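Local coordinates for protein CRISPR-associated endonuclease Cas3-HD (Methanocaldococcus jannaschii, PDB 3S4L) that cuts single-stranded DNA, with magnesium as cofactor, and single-stranded RNA as the HD nuclease of CRISPR interference, at residues Asp158-Asp161 with Leu162-Leu166. Numbering follows the deposited sequence.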
loop_
_atom_site.group_PDB
_atom_site.type_symbol
_atom_site.label_atom_id
_atom_site.label_comp_id
_atom_site.label_asym_id
_atom_site.label_seq_id
_atom_site.Cartn_x
_atom_site.Cartn_y
_atom_site.Cartn_z
ATOM N N ASP A 158 11.842 -12.919 -7.546
ATOM C CA ASP A 158 12.547 -12.524 -6.330
ATOM C C ASP A 158 11.608 -12.106 -5.192
ATOM O O ASP A 158 12.069 -11.794 -4.099
ATOM C CB ASP A 158 13.511 -11.352 -6.609
ATOM C CG ASP A 158 14.604 -11.694 -7.620
ATOM O OD1 ASP A 158 14.793 -12.890 -7.947
ATOM O OD2 ASP A 158 15.291 -10.754 -8.082
ATOM N N PHE A 159 10.301 -12.114 -5.438
ATOM C CA PHE A 159 9.349 -11.397 -4.577
ATOM C C PHE A 159 9.486 -11.613 -3.070
ATOM O O PHE A 159 9.620 -10.647 -2.312
ATOM C CB PHE A 159 7.903 -11.680 -4.981
ATOM C CG PHE A 159 6.905 -10.950 -4.138
ATOM C CD1 PHE A 159 6.891 -9.557 -4.117
ATOM C CD2 PHE A 159 5.994 -11.650 -3.345
ATOM C CE1 PHE A 159 5.972 -8.864 -3.329
ATOM C CE2 PHE A 159 5.066 -10.968 -2.547
ATOM C CZ PHE A 159 5.052 -9.568 -2.544
ATOM N N GLU A 160 9.402 -12.873 -2.643
ATOM C CA GLU A 160 9.512 -13.235 -1.237
ATOM C C GLU A 160 10.767 -12.629 -0.611
ATOM O O GLU A 160 10.705 -12.015 0.455
ATOM C CB GLU A 160 9.510 -14.758 -1.079
ATOM C CG GLU A 160 10.196 -15.274 0.187
ATOM C CD GLU A 160 9.372 -15.067 1.444
ATOM O OE1 GLU A 160 8.976 -13.912 1.726
ATOM O OE2 GLU A 160 9.124 -16.067 2.157
ATOM N N ASP A 161 11.899 -12.803 -1.288
ATOM C CA ASP A 161 13.156 -12.227 -0.839
ATOM C C ASP A 161 13.055 -10.704 -0.750
ATOM O O ASP A 161 13.451 -10.105 0.256
ATOM C CB ASP A 161 14.310 -12.668 -1.746
ATOM C CG ASP A 161 15.115 -11.500 -2.277
ATOM O OD1 ASP A 161 15.895 -10.915 -1.496
ATOM O OD2 ASP A 161 14.970 -11.174 -3.476
ATOM N N LEU A 162 12.493 -10.083 -1.786
ATOM C CA LEU A 162 12.264 -8.637 -1.780
ATOM C C LEU A 162 11.506 -8.182 -0.537
ATOM O O LEU A 162 11.897 -7.205 0.102
ATOM C CB LEU A 162 11.522 -8.185 -3.039
ATOM C CG LEU A 162 11.132 -6.705 -3.044
ATOM C CD1 LEU A 162 12.366 -5.821 -3.107
ATOM C CD2 LEU A 162 10.192 -6.382 -4.202
ATOM N N ILE A 163 10.430 -8.891 -0.196
ATOM C CA ILE A 163 9.636 -8.538 0.981
ATOM C C ILE A 163 10.471 -8.660 2.245
ATOM O O ILE A 163 10.389 -7.824 3.133
ATOM C CB ILE A 163 8.390 -9.419 1.132
ATOM C CG1 ILE A 163 7.336 -9.028 0.099
ATOM C CG2 ILE A 163 7.802 -9.256 2.525
ATOM C CD1 ILE A 163 6.826 -7.613 0.249
ATOM N N LYS A 164 11.279 -9.710 2.316
ATOM C CA LYS A 164 12.173 -9.913 3.446
ATOM C C LYS A 164 13.119 -8.721 3.600
ATOM O O LYS A 164 13.251 -8.165 4.692
ATOM C CB LYS A 164 12.952 -11.217 3.274
ATOM C CG LYS A 164 12.967 -12.099 4.514
ATOM C CD LYS A 164 13.364 -13.543 4.198
ATOM C CE LYS A 164 12.164 -14.373 3.754
ATOM N NZ LYS A 164 12.417 -15.843 3.866
ATOM N N LYS A 165 13.766 -8.326 2.506
ATOM C CA LYS A 165 14.638 -7.145 2.505
ATOM C C LYS A 165 13.903 -5.902 3.015
ATOM O O LYS A 165 14.468 -5.080 3.741
ATOM C CB LYS A 165 15.165 -6.872 1.093
ATOM C CG LYS A 165 16.623 -7.208 0.858
ATOM C CD LYS A 165 17.008 -6.909 -0.585
ATOM C CE LYS A 165 16.064 -7.616 -1.556
ATOM N NZ LYS A 165 16.388 -7.364 -2.990
ATOM N N LEU A 166 12.638 -5.779 2.619
ATOM C CA LEU A 166 11.826 -4.612 2.931
ATOM C C LEU A 166 11.299 -4.593 4.357
ATOM O O LEU A 166 11.383 -3.569 5.032
ATOM C CB LEU A 166 10.622 -4.537 1.982
ATOM C CG LEU A 166 10.815 -3.966 0.582
ATOM C CD1 LEU A 166 9.744 -4.506 -0.383
ATOM C CD2 LEU A 166 10.800 -2.444 0.624
#
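Phe-159 and Ile-163 meet one turn apart near the start of the short amphipathic helix 159-167 of this HD-domain nuclease, their side chains running alongside each other in the same direction. CG1 of Ile-163 sits over one face of the phenyl ring, displaced toward its rim, in a CH-pi contact 3.9 Å from the ring centroid. Phe-159 has CG anti to its backbone N (chi1 -179°), which carries the ring back alongside the next turn although its CB leads away from it. The ring also meets that of Tyr-98, and Phe-159, Leu-162 and Ile-163 all pack on Ile-68, the loop residue directly after the metal ligand Asp-67. Leu-162 touches Ile-18 of helix 17-31 as well, and its side chain lies about 14 Å from a bound calcium ion.

Four successive i to i+4 backbone bonds hold the first two turns of the helix. Leu-162 N donates to Asp-158 O just ahead of the helix (2.9 Å), Ile-163 N to Phe-159 O, Lys-164 N to Glu-160 O, and Lys-165 N to Asp-161 O, the first and last nearly linear.

The outer side carries two acid-lysine pairs with the same spacing. Glu-160 folds at chi2 (75°), and its CD lies 3.7 Å from the CE methylene of Lys-164; the salt bridge from OE2 to Lys-164 NZ is long and doubtful, since OE2 is less surely placed. Glu-160 OE1 also takes a weak hydrogen bond from Ile-171 N. Lys-165, bent at chi3, reaches back across Asp-161 in a long salt bridge, where its CE methylene lies 3.3 Å from OD1 while NZ remains 3.9 Å from that same oxygen.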